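Long-range contacts in CLIP-associating protein 2 (Mus musculus, PDB 3WOZ), which contributes to microtubule dynamics through its TOG domains, HEAT-repeat modules of the kind that probably engage tubulin: residues L11-A15 / R46-I50; W19-K23 / D57-V62; L33-L39 / D72-H77; F51-F55 / F66-L70. One frame throughout, in Å; residues are numbered along the deposited sequence.

Contact 1. Residues L11-A15 / R46-I50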
loop_
_atom_site.group_PDB
_atom_site.type_symbol
_atom_site.label_atom_id
_atom_site.label_comp_id
_atom_site.label_asym_id
_atom_site.label_seq_id
_atom_site.Cartn_x
_atom_site.Cartn_y
_atom_site.Cartn_z
ATOM N N LEU A 11 8.985 -22.470 6.775
ATOM C CA LEU A 11 8.912 -21.205 7.500
ATOM C C LEU A 11 10.175 -20.955 8.321
ATOM O O LEU A 11 10.621 -19.812 8.438
ATOM C CB LEU A 11 7.654 -21.145 8.378
ATOM C CG LEU A 11 6.296 -21.195 7.657
ATOM C CD1 LEU A 11 5.145 -21.130 8.651
ATOM C CD2 LEU A 11 6.160 -20.087 6.617
ATOM N N ASN A 12 10.751 -22.029 8.867
ATOM C CA ASN A 12 12.040 -21.962 9.565
ATOM C C ASN A 12 13.158 -21.445 8.662
ATOM O O ASN A 12 13.953 -20.602 9.073
ATOM C CB ASN A 12 12.436 -23.333 10.135
ATOM C CG ASN A 12 11.688 -23.687 11.416
ATOM O OD1 ASN A 12 11.112 -22.827 12.086
ATOM N ND2 ASN A 12 11.705 -24.968 11.763
ATOM N N ARG A 13 13.206 -21.956 7.435
ATOM C CA ARG A 13 14.213 -21.546 6.456
ATOM C C ARG A 13 14.032 -20.086 6.023
ATOM O O ARG A 13 15.014 -19.377 5.809
ATOM C CB ARG A 13 14.203 -22.482 5.243
ATOM C CG ARG A 13 14.690 -23.896 5.536
ATOM C CD ARG A 13 14.454 -24.824 4.353
ATOM N NE ARG A 13 15.027 -26.149 4.595
ATOM C CZ ARG A 13 15.104 -27.126 3.691
ATOM N NH1 ARG A 13 14.639 -26.951 2.458
ATOM N NH2 ARG A 13 15.654 -28.291 4.025
ATOM N N CYS A 14 12.780 -19.643 5.915
ATOM C CA CYS A 14 12.466 -18.245 5.614
ATOM C C CYS A 14 12.884 -17.297 6.738
ATOM O O CYS A 14 13.236 -16.143 6.480
ATOM C CB CYS A 14 10.972 -18.071 5.341
ATOM S SG CYS A 14 10.383 -18.885 3.856
ATOM N N ALA A 15 12.834 -17.789 7.975
ATOM C CA ALA A 15 13.183 -16.999 9.153
ATOM C C ALA A 15 14.679 -17.044 9.485
ATOM O O ALA A 15 15.131 -16.373 10.417
ATOM C CB ALA A 15 12.357 -17.449 10.358
ATOM N N ARG A 46 2.361 -16.775 11.651
ATOM C CA ARG A 46 3.822 -16.830 11.678
ATOM C C ARG A 46 4.439 -16.372 10.349
ATOM O O ARG A 46 5.442 -15.654 10.344
ATOM C CB ARG A 46 4.302 -18.238 12.053
ATOM C CG ARG A 46 5.809 -18.461 11.924
ATOM C CD ARG A 46 6.287 -19.541 12.880
ATOM N NE ARG A 46 7.497 -20.228 12.417
ATOM C CZ ARG A 46 8.738 -19.765 12.556
ATOM N NH1 ARG A 46 8.959 -18.585 13.129
ATOM N NH2 ARG A 46 9.762 -20.479 12.108
ATOM N N LEU A 47 3.831 -16.776 9.235
ATOM C CA LEU A 47 4.308 -16.370 7.914
ATOM C C LEU A 47 4.177 -14.857 7.702
ATOM O O LEU A 47 5.074 -14.229 7.135
ATOM C CB LEU A 47 3.597 -17.153 6.799
ATOM C CG LEU A 47 3.899 -16.813 5.330
ATOM C CD1 LEU A 47 5.398 -16.673 5.060
ATOM C CD2 LEU A 47 3.294 -17.859 4.420
ATOM N N CYS A 48 3.066 -14.284 8.162
ATOM C CA CYS A 48 2.869 -12.840 8.113
ATOM C C CYS A 48 3.928 -12.093 8.917
ATOM O O CYS A 48 4.368 -11.017 8.517
ATOM C CB CYS A 48 1.476 -12.463 8.602
ATOM S SG CYS A 48 0.199 -12.887 7.428
ATOM N N GLU A 49 4.333 -12.681 10.040
ATOM C CA GLU A 49 5.370 -12.104 10.895
ATOM C C GLU A 49 6.746 -12.183 10.236
ATOM O O GLU A 49 7.540 -11.242 10.329
ATOM C CB GLU A 49 5.369 -12.778 12.271
ATOM C CG GLU A 49 4.130 -12.431 13.101
ATOM C CD GLU A 49 3.936 -13.328 14.315
ATOM O OE1 GLU A 49 4.753 -14.255 14.528
ATOM O OE2 GLU A 49 2.956 -13.104 15.056
ATOM N N ILE A 50 7.009 -13.302 9.564
ATOM C CA ILE A 50 8.218 -13.483 8.761
ATOM C C ILE A 50 8.268 -12.495 7.588
ATOM O O ILE A 50 9.308 -11.893 7.321
ATOM C CB ILE A 50 8.329 -14.935 8.235
ATOM C CG1 ILE A 50 8.648 -15.895 9.391
ATOM C CG2 ILE A 50 9.393 -15.045 7.133
ATOM C CD1 ILE A 50 8.418 -17.373 9.068
#
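Leu11 and Ile50 interlock at the centre of this helix-helix contact. Leu11, an mt rotamer, sends CD2 to 3.8 Å from CD1 of Leu47 on the facing helix, while its CB lies 3.9 Å from CD1 of Ile50. Ile50 also adopts mt, which extends CD1 across the gap until it stands 3.3 Å from the backbone O of Leu11; the CG2 branch packs on CB of Cys14 at 3.9 Å and CG1 on CB of Ala15 at 4.1 Å. Leu47, with chi1 t (176°) and chi2 near +46°, leaves its backbone sideways and still meets Leu11. Helix 7-14 is thereby laid against helix 41-54, probably the first helices of successive HEAT hairpins in this TOG domain, and Leu11 and Cys14, one turn apart, present a common face. Arg46 borders the apolar patch on its solvent side. Its chi1 to chi3 are all t (172°, 153°, 153°), and chi4 of 81° turns the guanidinium out of line with the chain, placing NH2 2.7 Å from OD1 of Asn12, which approaches the edge of the group. Asn12 has its CA-to-CB bond directed away from helix 41-54, yet the m rotamer brings the amide back to Arg46.

Contact 2. Residues W19-K23 / D57-V62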
loop_
_atom_site.group_PDB
_atom_site.type_symbol
_atom_site.label_atom_id
_atom_site.label_comp_id
_atom_site.label_asym_id
_atom_site.label_seq_id
_atom_site.Cartn_x
_atom_site.Cartn_y
_atom_site.Cartn_z
ATOM N N TRP A 19 21.099 -16.027 4.356
ATOM C CA TRP A 19 20.406 -15.671 3.109
ATOM C C TRP A 19 20.116 -16.868 2.196
ATOM O O TRP A 19 19.052 -16.940 1.575
ATOM C CB TRP A 19 21.155 -14.568 2.342
ATOM C CG TRP A 19 22.342 -15.040 1.539
ATOM C CD1 TRP A 19 23.654 -15.014 1.925
ATOM C CD2 TRP A 19 22.323 -15.596 0.216
ATOM N NE1 TRP A 19 24.451 -15.528 0.926
ATOM C CE2 TRP A 19 23.661 -15.891 -0.133
ATOM C CE3 TRP A 19 21.306 -15.881 -0.706
ATOM C CZ2 TRP A 19 24.008 -16.456 -1.367
ATOM C CZ3 TRP A 19 21.652 -16.445 -1.933
ATOM C CH2 TRP A 19 22.993 -16.723 -2.251
ATOM N N SER A 20 21.070 -17.792 2.117
ATOM C CA SER A 20 20.953 -18.980 1.273
ATOM C C SER A 20 19.774 -19.844 1.723
ATOM O O SER A 20 19.060 -20.425 0.901
ATOM C CB SER A 20 22.253 -19.785 1.328
ATOM O OG SER A 20 22.323 -20.718 0.267
ATOM N N GLU A 21 19.578 -19.900 3.037
ATOM C CA GLU A 21 18.491 -20.647 3.649
ATOM C C GLU A 21 17.147 -19.951 3.442
ATOM O O GLU A 21 16.137 -20.614 3.220
ATOM C CB GLU A 21 18.775 -20.850 5.134
ATOM C CG GLU A 21 19.889 -21.850 5.412
ATOM C CD GLU A 21 19.364 -23.167 5.936
ATOM O OE1 GLU A 21 19.066 -23.234 7.150
ATOM O OE2 GLU A 21 19.252 -24.131 5.142
ATOM N N ARG A 22 17.144 -18.620 3.506
ATOM C CA ARG A 22 15.940 -17.836 3.213
ATOM C C ARG A 22 15.495 -18.028 1.767
ATOM O O ARG A 22 14.302 -18.151 1.490
ATOM C CB ARG A 22 16.156 -16.352 3.521
ATOM C CG ARG A 22 16.283 -16.044 5.004
ATOM C CD ARG A 22 16.086 -14.562 5.317
ATOM N NE ARG A 22 16.993 -13.688 4.573
ATOM C CZ ARG A 22 18.234 -13.373 4.943
ATOM N NH1 ARG A 22 18.759 -13.861 6.062
ATOM N NH2 ARG A 22 18.958 -12.564 4.183
ATOM N N LYS A 23 16.466 -18.061 0.856
ATOM C CA LYS A 23 16.217 -18.324 -0.559
ATOM C C LYS A 23 15.564 -19.694 -0.754
ATOM O O LYS A 23 14.554 -19.818 -1.457
ATOM C CB LYS A 23 17.533 -18.235 -1.343
ATOM C CG LYS A 23 17.468 -18.736 -2.777
ATOM C CD LYS A 23 18.852 -18.759 -3.418
ATOM C CE LYS A 23 18.820 -19.450 -4.778
ATOM N NZ LYS A 23 20.141 -19.375 -5.472
ATOM N N ASP A 57 14.667 -7.108 4.371
ATOM C CA ASP A 57 15.715 -8.097 4.091
ATOM C C ASP A 57 16.897 -7.437 3.372
ATOM O O ASP A 57 16.707 -6.808 2.334
ATOM C CB ASP A 57 15.159 -9.254 3.258
ATOM C CG ASP A 57 16.028 -10.493 3.320
ATOM O OD1 ASP A 57 17.161 -10.477 2.783
ATOM O OD2 ASP A 57 15.565 -11.500 3.897
ATOM N N PRO A 58 18.119 -7.579 3.926
ATOM C CA PRO A 58 19.271 -6.865 3.377
ATOM C C PRO A 58 19.855 -7.504 2.115
ATOM O O PRO A 58 20.649 -6.870 1.419
ATOM C CB PRO A 58 20.287 -6.919 4.521
ATOM C CG PRO A 58 19.988 -8.196 5.210
ATOM C CD PRO A 58 18.487 -8.383 5.108
ATOM N N HIS A 59 19.469 -8.741 1.824
ATOM C CA HIS A 59 19.967 -9.434 0.647
ATOM C C HIS A 59 19.057 -9.209 -0.554
ATOM O O HIS A 59 17.866 -9.534 -0.511
ATOM C CB HIS A 59 20.130 -10.926 0.930
ATOM C CG HIS A 59 21.003 -11.627 -0.061
ATOM N ND1 HIS A 59 20.533 -12.086 -1.272
ATOM C CD2 HIS A 59 22.320 -11.940 -0.024
ATOM C CE1 HIS A 59 21.521 -12.656 -1.938
ATOM N NE2 HIS A 59 22.617 -12.578 -1.203
ATOM N N GLY A 60 19.635 -8.660 -1.622
ATOM C CA GLY A 60 18.900 -8.298 -2.837
ATOM C C GLY A 60 18.146 -9.418 -3.535
ATOM O O GLY A 60 17.026 -9.214 -4.003
ATOM N N LYS A 61 18.757 -10.600 -3.608
ATOM C CA LYS A 61 18.135 -11.744 -4.282
ATOM C C LYS A 61 16.966 -12.274 -3.460
ATOM O O LYS A 61 15.896 -12.540 -3.999
ATOM C CB LYS A 61 19.170 -12.847 -4.557
ATOM C CG LYS A 61 18.619 -14.159 -5.127
ATOM C CD LYS A 61 18.017 -13.978 -6.522
ATOM C CE LYS A 61 17.657 -15.320 -7.145
ATOM N NZ LYS A 61 16.768 -15.157 -8.328
ATOM N N VAL A 62 17.178 -12.402 -2.154
ATOM C CA VAL A 62 16.135 -12.852 -1.237
ATOM C C VAL A 62 14.929 -11.910 -1.302
ATOM O O VAL A 62 13.787 -12.368 -1.400
ATOM C CB VAL A 62 16.655 -12.971 0.217
ATOM C CG1 VAL A 62 15.541 -13.408 1.158
ATOM C CG2 VAL A 62 17.823 -13.959 0.293
#
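A mixed contact, part aromatic stack and part salt bridge, ties the start of helix 19-34 to the turn that leads into helix 60-77, at one end of the first helices of this HEAT-repeat domain. Trp19 and His59 form an offset stack: the five-membered ring of Trp19 and the imidazole have centroids 4.1 Å apart and planes only 8° from parallel, with CD2 of Trp19 3.3 Å from NE2 of His59. CB of Trp19 adds a CH-pi contact, 4.0 Å from the centroid of the His59 ring. Beside the stack, CG2 of Val62 packs on CB of Trp19 at 4.0 Å. Arg22, one helical turn on from Trp19, reaches Asp57 with two nitrogens: NH2 donates to OD1 at 3.1 Å, and NE makes a weak bond to OD2 at 2.7 Å. The remaining nitrogen, NH1, bonds to the carbonyl of Ser16. Asp57 OD1 also accepts from N of His59 at 3.0 Å, an Asx turn, and His59 is itself the N-cap, its ND1 taking weak bonds from N of Lys61 at 3.3 Å and N of Val62 at 3.5 Å. Asp57 and His59 thus each serve twice: the side chains that order the helix start also supply the salt bridge and the stack, which probably fixes their orientation.

Contact 3. Residues L33-L39 / D72-H77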
loop_
_atom_site.group_PDB
_atom_site.type_symbol
_atom_site.label_atom_id
_atom_site.label_comp_id
_atom_site.label_asym_id
_atom_site.label_seq_id
_atom_site.Cartn_x
_atom_site.Cartn_y
_atom_site.Cartn_z
ATOM N N LEU A 33 2.565 -22.906 -2.179
ATOM C CA LEU A 33 1.481 -22.068 -2.687
ATOM C C LEU A 33 0.972 -22.551 -4.048
ATOM O O LEU A 33 -0.237 -22.609 -4.275
ATOM C CB LEU A 33 1.918 -20.601 -2.751
ATOM C CG LEU A 33 2.265 -19.929 -1.417
ATOM C CD1 LEU A 33 3.028 -18.639 -1.654
ATOM C CD2 LEU A 33 1.016 -19.676 -0.568
ATOM N N LYS A 34 1.895 -22.901 -4.942
ATOM C CA LYS A 34 1.536 -23.445 -6.256
ATOM C C LYS A 34 0.786 -24.778 -6.126
ATOM O O LYS A 34 -0.159 -25.036 -6.865
ATOM C CB LYS A 34 2.775 -23.617 -7.142
ATOM C CG LYS A 34 3.498 -22.320 -7.498
ATOM C CD LYS A 34 2.938 -21.655 -8.746
ATOM C CE LYS A 34 3.519 -20.254 -8.938
ATOM N NZ LYS A 34 5.003 -20.212 -8.730
ATOM N N ASN A 35 1.202 -25.606 -5.171
ATOM C CA ASN A 35 0.554 -26.894 -4.925
ATOM C C ASN A 35 -0.658 -26.780 -3.999
ATOM O O ASN A 35 -1.199 -27.793 -3.550
ATOM C CB ASN A 35 1.559 -27.898 -4.349
ATOM C CG ASN A 35 2.671 -28.249 -5.325
ATOM O OD1 ASN A 35 2.535 -28.069 -6.537
ATOM N ND2 ASN A 35 3.777 -28.760 -4.798
ATOM N N GLN A 36 -1.071 -25.543 -3.718
ATOM C CA GLN A 36 -2.171 -25.249 -2.787
ATOM C C GLN A 36 -2.109 -26.110 -1.516
ATOM O O GLN A 36 -3.112 -26.675 -1.081
ATOM C CB GLN A 36 -3.533 -25.387 -3.480
ATOM C CG GLN A 36 -3.797 -24.374 -4.603
ATOM C CD GLN A 36 -4.433 -23.059 -4.131
ATOM O OE1 GLN A 36 -4.715 -22.178 -4.944
ATOM N NE2 GLN A 36 -4.665 -22.928 -2.824
ATOM N N ARG A 37 -0.910 -26.221 -0.950
ATOM C CA ARG A 37 -0.713 -26.828 0.356
ATOM C C ARG A 37 -1.152 -25.783 1.373
ATOM O O ARG A 37 -0.503 -24.747 1.539
ATOM C CB ARG A 37 0.758 -27.214 0.540
ATOM C CG ARG A 37 1.145 -27.725 1.925
ATOM C CD ARG A 37 1.171 -29.251 2.013
ATOM N NE ARG A 37 2.198 -29.708 2.956
ATOM C CZ ARG A 37 2.079 -29.687 4.285
ATOM N NH1 ARG A 37 3.077 -30.119 5.047
ATOM N NH2 ARG A 37 0.970 -29.229 4.861
ATOM N N THR A 38 -2.275 -26.038 2.032
ATOM C CA THR A 38 -2.899 -25.020 2.872
ATOM C C THR A 38 -2.234 -24.878 4.236
ATOM O O THR A 38 -1.715 -25.847 4.802
ATOM C CB THR A 38 -4.409 -25.270 3.056
ATOM O OG1 THR A 38 -4.638 -26.665 3.281
ATOM C CG2 THR A 38 -5.182 -24.816 1.823
ATOM N N LEU A 39 -2.262 -23.653 4.750
ATOM C CA LEU A 39 -1.672 -23.338 6.040
ATOM C C LEU A 39 -2.737 -23.308 7.126
ATOM O O LEU A 39 -3.898 -22.995 6.861
ATOM C CB LEU A 39 -0.951 -21.986 5.977
ATOM C CG LEU A 39 0.046 -21.736 4.838
ATOM C CD1 LEU A 39 0.507 -20.289 4.858
ATOM C CD2 LEU A 39 1.239 -22.671 4.916
ATOM N N ASP A 72 1.621 -14.641 -5.215
ATOM C CA ASP A 72 0.965 -15.925 -4.972
ATOM C C ASP A 72 0.348 -16.012 -3.584
ATOM O O ASP A 72 -0.732 -16.577 -3.417
ATOM C CB ASP A 72 1.968 -17.062 -5.153
ATOM C CG ASP A 72 2.403 -17.214 -6.584
ATOM O OD1 ASP A 72 3.533 -16.781 -6.915
ATOM O OD2 ASP A 72 1.598 -17.738 -7.382
ATOM N N PHE A 73 1.053 -15.458 -2.600
ATOM C CA PHE A 73 0.613 -15.465 -1.208
ATOM C C PHE A 73 -0.670 -14.670 -1.044
ATOM O O PHE A 73 -1.630 -15.159 -0.449
ATOM C CB PHE A 73 1.720 -14.913 -0.305
ATOM C CG PHE A 73 1.331 -14.782 1.141
ATOM C CD1 PHE A 73 1.228 -13.527 1.731
ATOM C CD2 PHE A 73 1.085 -15.910 1.919
ATOM C CE1 PHE A 73 0.889 -13.396 3.070
ATOM C CE2 PHE A 73 0.738 -15.787 3.256
ATOM C CZ PHE A 73 0.649 -14.530 3.835
ATOM N N ILE A 74 -0.683 -13.453 -1.588
ATOM C CA ILE A 74 -1.871 -12.613 -1.568
ATOM C C ILE A 74 -3.037 -13.284 -2.308
ATOM O O ILE A 74 -4.152 -13.335 -1.791
ATOM C CB ILE A 74 -1.597 -11.203 -2.149
ATOM C CG1 ILE A 74 -0.592 -10.442 -1.275
ATOM C CG2 ILE A 74 -2.892 -10.411 -2.270
ATOM C CD1 ILE A 74 0.128 -9.313 -1.995
ATOM N N GLN A 75 -2.773 -13.804 -3.505
ATOM C CA GLN A 75 -3.824 -14.429 -4.315
ATOM C C GLN A 75 -4.469 -15.647 -3.646
ATOM O O GLN A 75 -5.670 -15.851 -3.761
ATOM C CB GLN A 75 -3.308 -14.773 -5.714
ATOM C CG GLN A 75 -3.203 -13.554 -6.619
ATOM C CD GLN A 75 -2.411 -13.810 -7.887
ATOM O OE1 GLN A 75 -1.733 -14.831 -8.021
ATOM N NE2 GLN A 75 -2.491 -12.877 -8.826
ATOM N N VAL A 76 -3.672 -16.430 -2.925
ATOM C CA VAL A 76 -4.167 -17.635 -2.261
ATOM C C VAL A 76 -4.891 -17.330 -0.940
ATOM O O VAL A 76 -5.920 -17.933 -0.647
ATOM C CB VAL A 76 -3.025 -18.679 -2.072
ATOM C CG1 VAL A 76 -3.396 -19.764 -1.051
ATOM C CG2 VAL A 76 -2.655 -19.302 -3.417
ATOM N N HIS A 77 -4.376 -16.370 -0.172
ATOM C CA HIS A 77 -4.840 -16.144 1.197
ATOM C C HIS A 77 -5.551 -14.814 1.464
ATOM O O HIS A 77 -5.826 -14.494 2.623
ATOM C CB HIS A 77 -3.676 -16.306 2.186
ATOM C CG HIS A 77 -3.146 -17.703 2.274
ATOM N ND1 HIS A 77 -1.910 -18.061 1.778
ATOM C CD2 HIS A 77 -3.684 -18.830 2.794
ATOM C CE1 HIS A 77 -1.709 -19.349 1.992
ATOM N NE2 HIS A 77 -2.772 -19.840 2.602
#
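Helix 19-34 ends here against the last turns of helix 60-77. Its close is a Schellman motif: Gln36, at phi/psi of 43/45°, is the C-prime residue, its N bonding to O of Leu33 at 3.1 Å while N of Arg37 returns to O of Leu32. Beyond it the chain is extended through Leu39. The backbones are nearest at Leu33 and Asp72, whose CA atoms are 6.6 Å apart, and wider at Leu39 and His77, 9.2 Å between CA atoms. Leu33 is the most deeply engaged side chain, with CD1 4.0 Å from CB of Asp72 and 4.2 Å from CB of Phe73, and CD2 3.8 Å from CE1 of His77, at the edge of that ring. Leu39 reaches the same CE1 of His77 with CD1 at 3.7 Å, so the CE1 tip of His77 is met by a helical leucine and by one from the loop. At the margin, NE2 of Gln36 lies 3.8 Å from CG1 of Val76, and NZ of Lys34 stays 4.2 Å from OD1 of Asp72, too far for a salt bridge. Phe73 continues inward to Leu44 and Leu47 of helix 41-54. Helices 7-14 and 19-34 run antiparallel, as do 41-54 and 60-77, each pair probably a HEAT hairpin; 19-34 and 60-77 run the same way, consistent with second-helix to second-helix packing between successive repeats of a TOG domain.

Contact 4. Residues F51-F55 / F66-L70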
loop_
_atom_site.group_PDB
_atom_site.type_symbol
_atom_site.label_atom_id
_atom_site.label_comp_id
_atom_site.label_asym_id
_atom_site.label_seq_id
_atom_site.Cartn_x
_atom_site.Cartn_y
_atom_site.Cartn_z
ATOM N N PHE A 51 7.136 -12.329 6.906
ATOM C CA PHE A 51 7.057 -11.441 5.751
ATOM C C PHE A 51 7.204 -9.970 6.133
ATOM O O PHE A 51 7.799 -9.193 5.386
ATOM C CB PHE A 51 5.756 -11.671 4.970
ATOM C CG PHE A 51 5.839 -12.769 3.939
ATOM C CD1 PHE A 51 7.034 -13.443 3.693
ATOM C CD2 PHE A 51 4.721 -13.100 3.178
ATOM C CE1 PHE A 51 7.106 -14.440 2.725
ATOM C CE2 PHE A 51 4.788 -14.091 2.209
ATOM C CZ PHE A 51 5.985 -14.761 1.982
ATOM N N THR A 52 6.654 -9.603 7.292
ATOM C CA THR A 52 6.801 -8.260 7.850
ATOM C C THR A 52 8.279 -7.888 7.980
ATOM O O THR A 52 8.684 -6.793 7.583
ATOM C CB THR A 52 6.094 -8.140 9.225
ATOM O OG1 THR A 52 4.696 -8.407 9.068
ATOM C CG2 THR A 52 6.268 -6.738 9.823
ATOM N N ARG A 53 9.072 -8.816 8.516
ATOM C CA ARG A 53 10.514 -8.625 8.669
ATOM C C ARG A 53 11.238 -8.686 7.323
ATOM O O ARG A 53 12.233 -7.985 7.110
ATOM C CB ARG A 53 11.099 -9.664 9.630
ATOM C CG ARG A 53 10.588 -9.550 11.063
ATOM C CD ARG A 53 11.482 -10.315 12.028
ATOM N NE ARG A 53 11.676 -11.700 11.610
ATOM C CZ ARG A 53 10.869 -12.703 11.940
ATOM N NH1 ARG A 53 9.802 -12.479 12.695
ATOM N NH2 ARG A 53 11.129 -13.929 11.512
HETATM N N MSE A 54 10.726 -9.520 6.416
HETATM C CA MSE A 54 11.303 -9.678 5.079
HETATM C C MSE A 54 11.286 -8.385 4.256
HETATM O O MSE A 54 12.076 -8.222 3.331
HETATM C CB MSE A 54 10.606 -10.806 4.315
HETATM C CG MSE A 54 11.566 -11.685 3.528
HETATM SE SE MSE A 54 10.879 -13.477 3.182
HETATM C CE MSE A 54 12.478 -14.527 3.595
ATOM N N PHE A 55 10.384 -7.468 4.596
ATOM C CA PHE A 55 10.361 -6.158 3.955
ATOM C C PHE A 55 11.675 -5.406 4.156
ATOM O O PHE A 55 12.035 -4.558 3.342
ATOM C CB PHE A 55 9.177 -5.322 4.450
ATOM C CG PHE A 55 7.894 -5.611 3.728
ATOM C CD1 PHE A 55 7.736 -5.248 2.397
ATOM C CD2 PHE A 55 6.841 -6.246 4.380
ATOM C CE1 PHE A 55 6.551 -5.521 1.716
ATOM C CE2 PHE A 55 5.644 -6.515 3.706
ATOM C CZ PHE A 55 5.502 -6.145 2.372
ATOM N N PHE A 66 11.186 -12.598 -2.497
ATOM C CA PHE A 66 10.112 -12.342 -1.535
ATOM C C PHE A 66 8.967 -11.574 -2.195
ATOM O O PHE A 66 7.809 -11.971 -2.084
ATOM C CB PHE A 66 10.664 -11.605 -0.303
ATOM C CG PHE A 66 9.656 -10.739 0.416
ATOM C CD1 PHE A 66 8.583 -11.302 1.108
ATOM C CD2 PHE A 66 9.803 -9.352 0.424
ATOM C CE1 PHE A 66 7.662 -10.494 1.782
ATOM C CE2 PHE A 66 8.891 -8.532 1.099
ATOM C CZ PHE A 66 7.815 -9.102 1.776
ATOM N N LEU A 67 9.303 -10.489 -2.890
ATOM C CA LEU A 67 8.320 -9.711 -3.651
ATOM C C LEU A 67 7.526 -10.550 -4.655
ATOM O O LEU A 67 6.328 -10.332 -4.831
ATOM C CB LEU A 67 8.988 -8.545 -4.378
ATOM C CG LEU A 67 9.504 -7.392 -3.515
ATOM C CD1 LEU A 67 10.219 -6.391 -4.404
ATOM C CD2 LEU A 67 8.368 -6.719 -2.706
ATOM N N GLU A 68 8.199 -11.498 -5.305
ATOM C CA GLU A 68 7.546 -12.394 -6.265
ATOM C C GLU A 68 6.621 -13.393 -5.584
ATOM O O GLU A 68 5.574 -13.733 -6.118
ATOM C CB GLU A 68 8.578 -13.147 -7.105
ATOM C CG GLU A 68 9.271 -12.280 -8.129
ATOM C CD GLU A 68 10.465 -12.958 -8.778
ATOM O OE1 GLU A 68 11.269 -13.591 -8.058
ATOM O OE2 GLU A 68 10.604 -12.841 -10.014
ATOM N N THR A 69 7.028 -13.871 -4.415
ATOM C CA THR A 69 6.238 -14.820 -3.636
ATOM C C THR A 69 4.960 -14.169 -3.094
ATOM O O THR A 69 3.934 -14.836 -2.954
ATOM C CB THR A 69 7.071 -15.403 -2.472
ATOM O OG1 THR A 69 8.363 -15.776 -2.957
ATOM C CG2 THR A 69 6.397 -16.635 -1.864
ATOM N N LEU A 70 5.031 -12.868 -2.804
ATOM C CA LEU A 70 3.888 -12.107 -2.279
ATOM C C LEU A 70 2.663 -12.197 -3.178
ATOM O O LEU A 70 1.537 -12.275 -2.684
ATOM C CB LEU A 70 4.250 -10.628 -2.076
ATOM C CG LEU A 70 4.786 -10.118 -0.733
ATOM C CD1 LEU A 70 5.008 -8.609 -0.815
ATOM C CD2 LEU A 70 3.836 -10.439 0.425
#
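Phe66 is the hub, losing 115 Å² to segment 51-55, with Phe51 and Phe55 next at 66 and 51 Å². Its ring is inserted between Phe51 and Phe55, four residues apart in segment 51-55, turning an edge to each. The T-shaped pair with Phe55 is almost perpendicular, centroids 4.9 Å apart and planes at 89°, with CE2 of Phe66 3.7 Å from CD1 of Phe55; the pair with Phe51 is more inclined, at 5.1 Å and 62°, and there CE1 of Phe66 comes within 3.6 Å of CD1 of Phe51. Met54, present as selenomethionine, takes a face of the Phe66 ring: its CB lies 3.8 Å from the ring centroid in a CH-pi contact, and SE, at 4.7 Å from the centroid, makes an oblique Met-aromatic one. One turn along from Phe66, Leu70 fills in with CD2 3.9 Å from CD2 of Phe51 and CD1 4.1 Å from CZ of Phe55. Phe51 stacks edge-to-face on Phe73 as well, and helix 85-96 covers Phe55 through Leu92. No hydrogen bond crosses between the segments, so this piece of the HEAT-repeat core coheres through aromatic geometry and the fit of buried apolar groups.

How the contacts relate
All four contacts lie in the first four helices of the TOG domain. Contact 4 joins helices 41-54 and 60-77 and is the most central, its centre about 13 Å from the centre of the chain; it is nested within the chain loop closed by contact 3, whereas contact 1 closes before it opens. Contacts 2 and 3 both bridge helices 19-34 and 60-77. The centres of contacts 2 and 3 are about 21 Å apart, without touching. Contact 4 links them: Met54 CE meets Arg22 CD at 4.0 Å, and Phe51 CE2 meets Phe73 CD1 at 3.6 Å. Contacts 1, 2 and 3 cross along the chain, so interleaved contacts hold the four helices as one packed unit.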